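Local coordinates for LIM domain only protein 7 (Homo sapiens, PDB 2EAQ) that contains a PDZ domain, a fold that in other proteins commonly binds C-terminal peptides, and so probably takes part in protein-protein interactions, at residues 50-55 and 81-86. Residues are numbered along the deposited sequence; the frame is centred on the assembly and turned at random.
Sequences DEIIAI and LVMDVR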
loop_
_atom_site.group_PDB
_atom_site.type_symbol
_atom_site.label_atom_id
_atom_site.label_comp_id
_atom_site.label_asym_id
_atom_site.label_seq_id
_atom_site.Cartn_x
_atom_site.Cartn_y
_atom_site.Cartn_z
ATOM N N ASP A 50 -5.829 7.581 0.479
ATOM C CA ASP A 50 -6.499 6.295 0.658
ATOM C C ASP A 50 -5.995 5.700 1.978
ATOM O O ASP A 50 -4.788 5.742 2.259
ATOM C CB ASP A 50 -6.144 5.277 -0.455
ATOM C CG ASP A 50 -6.827 5.548 -1.762
ATOM O OD1 ASP A 50 -7.760 6.349 -1.796
ATOM O OD2 ASP A 50 -6.405 4.887 -2.752
ATOM N N GLU A 51 -6.868 5.164 2.819
ATOM C CA GLU A 51 -6.441 4.517 4.076
ATOM C C GLU A 51 -6.055 3.103 3.761
ATOM O O GLU A 51 -6.837 2.407 3.075
ATOM C CB GLU A 51 -7.553 4.527 5.115
ATOM C CG GLU A 51 -6.986 3.974 6.459
ATOM C CD GLU A 51 -7.984 3.826 7.570
ATOM O OE1 GLU A 51 -9.159 4.157 7.373
ATOM O OE2 GLU A 51 -7.537 3.322 8.625
ATOM N N ILE A 52 -4.888 2.666 4.211
ATOM C CA ILE A 52 -4.413 1.328 3.898
ATOM C C ILE A 52 -4.888 0.382 5.010
ATOM O O ILE A 52 -4.552 0.537 6.203
ATOM C CB ILE A 52 -2.858 1.331 3.790
ATOM C CG1 ILE A 52 -2.465 2.319 2.692
ATOM C CG2 ILE A 52 -2.315 -0.057 3.525
ATOM C CD1 ILE A 52 -0.931 2.675 2.635
ATOM N N ILE A 53 -5.693 -0.614 4.652
ATOM C CA ILE A 53 -6.209 -1.553 5.611
ATOM C C ILE A 53 -5.424 -2.829 5.688
ATOM O O ILE A 53 -5.175 -3.355 6.761
ATOM C CB ILE A 53 -7.715 -1.850 5.315
ATOM C CG1 ILE A 53 -8.528 -0.546 5.326
ATOM C CG2 ILE A 53 -8.249 -2.845 6.357
ATOM C CD1 ILE A 53 -8.402 0.275 6.545
ATOM N N ALA A 54 -4.975 -3.323 4.544
ATOM C CA ALA A 54 -4.193 -4.553 4.515
ATOM C C ALA A 54 -3.401 -4.647 3.211
ATOM O O ALA A 54 -3.738 -3.983 2.252
ATOM C CB ALA A 54 -5.127 -5.811 4.525
ATOM N N ILE A 55 -2.311 -5.385 3.238
ATOM C CA ILE A 55 -1.615 -5.719 1.990
ATOM C C ILE A 55 -1.442 -7.232 1.973
ATOM O O ILE A 55 -1.033 -7.835 2.980
ATOM C CB ILE A 55 -0.270 -5.014 1.793
ATOM C CG1 ILE A 55 0.660 -5.301 2.960
ATOM C CG2 ILE A 55 -0.486 -3.554 1.590
ATOM C CD1 ILE A 55 2.130 -4.806 2.705
ATOM N N LEU A 81 1.417 -6.735 -4.906
ATOM C CA LEU A 81 0.846 -6.042 -3.785
ATOM C C LEU A 81 -0.656 -5.869 -4.000
ATOM O O LEU A 81 -1.053 -5.044 -4.809
ATOM C CB LEU A 81 1.598 -4.716 -3.705
ATOM C CG LEU A 81 1.391 -3.825 -2.524
ATOM C CD1 LEU A 81 1.742 -4.519 -1.211
ATOM C CD2 LEU A 81 2.294 -2.602 -2.784
ATOM N N VAL A 82 -1.472 -6.635 -3.282
ATOM C CA VAL A 82 -2.936 -6.535 -3.361
ATOM C C VAL A 82 -3.322 -5.767 -2.090
ATOM O O VAL A 82 -3.234 -6.325 -0.977
ATOM C CB VAL A 82 -3.608 -7.910 -3.405
ATOM C CG1 VAL A 82 -5.147 -7.799 -3.406
ATOM C CG2 VAL A 82 -3.254 -8.612 -4.715
ATOM N N MET A 83 -3.754 -4.528 -2.276
ATOM C CA MET A 83 -4.032 -3.637 -1.144
ATOM C C MET A 83 -5.471 -3.450 -0.849
ATOM O O MET A 83 -6.230 -3.173 -1.787
ATOM C CB MET A 83 -3.442 -2.255 -1.430
ATOM C CG MET A 83 -1.959 -2.200 -1.953
ATOM S SD MET A 83 -1.256 -0.458 -2.039
ATOM C CE MET A 83 -2.401 0.238 -0.753
ATOM N N ASP A 84 -5.883 -3.627 0.381
ATOM C CA ASP A 84 -7.275 -3.311 0.720
ATOM C C ASP A 84 -7.231 -1.900 1.279
ATOM O O ASP A 84 -6.441 -1.646 2.209
ATOM C CB ASP A 84 -7.813 -4.279 1.763
ATOM C CG ASP A 84 -8.113 -5.617 1.195
ATOM O OD1 ASP A 84 -8.059 -5.736 -0.019
ATOM O OD2 ASP A 84 -8.428 -6.526 1.970
ATOM N N VAL A 85 -7.930 -0.963 0.670
ATOM C CA VAL A 85 -7.960 0.407 1.101
ATOM C C VAL A 85 -9.361 0.906 1.314
ATOM O O VAL A 85 -10.352 0.317 0.865
ATOM C CB VAL A 85 -7.210 1.369 0.086
ATOM C CG1 VAL A 85 -5.819 0.820 -0.256
ATOM C CG2 VAL A 85 -8.003 1.586 -1.158
ATOM N N ARG A 86 -9.458 2.012 2.020
ATOM C CA ARG A 86 -10.723 2.716 2.285
ATOM C C ARG A 86 -10.494 4.108 1.725
ATOM O O ARG A 86 -9.581 4.841 2.139
ATOM C CB ARG A 86 -10.972 2.768 3.790
ATOM C CG ARG A 86 -12.244 3.453 4.181
ATOM C CD ARG A 86 -12.715 2.927 5.529
ATOM N NE ARG A 86 -12.367 1.517 5.626
ATOM C CZ ARG A 86 -13.070 0.581 6.247
ATOM N NH1 ARG A 86 -14.206 0.889 6.847
ATOM N NH2 ARG A 86 -12.611 -0.670 6.287
#
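D84 O takes two N-H groups at once, from I53 and from A54. I53 N lies 2.8 Å from D84 O, and A54 N lies 3.2 Å from the same D84 O. Two residues of strand 51-55 thus face one residue of strand 80-88, which is a classic beta bulge. I53 has the helix-like backbone (psi -39°) usual for the first residue of a classic bulge. Its CB comes to 3.4 Å from D84 O. D84 N returns a bond to A54 O, and E51 and R86 exchange a pair of backbone bonds before the bulge.

The side chains of I52, V85, I55, M83 and L81 line the buried face. I55 and L81 meet obliquely, with L81 CD1 3.6 Å from I55 CB. I55 CG2 lies anti to the carbonyl carbon, 4.1 Å from M83 CG. The M83 chain bends at chi3, and its CE reaches I52 CG1 at 4.0 Å. W68 of helix 65-78 packs on I52 and I55.

E51 and R86 lie side by side on the other face, pointing the same way. The charges are near but form no salt bridge, and any attraction is probably weak: E51 OE1 is 4.5 Å from R86 NE and well out of the guanidinium plane. Each has a stronger partner, Y88 OH for E51 and D4 for R86. R86 NH2 also passes I53 CG1 at 4.2 Å, with that carbon at the guanidinium edge. D84 forms a salt bridge with R6 of strand 2-10.

Backbone bonds therefore set the register of this antiparallel pair in the PDZ fold. Apolar contacts join its buried face to the helix, while the salt bridges of D84 with R6 and R86 with D4 tie strand 80-88 to strand 2-10.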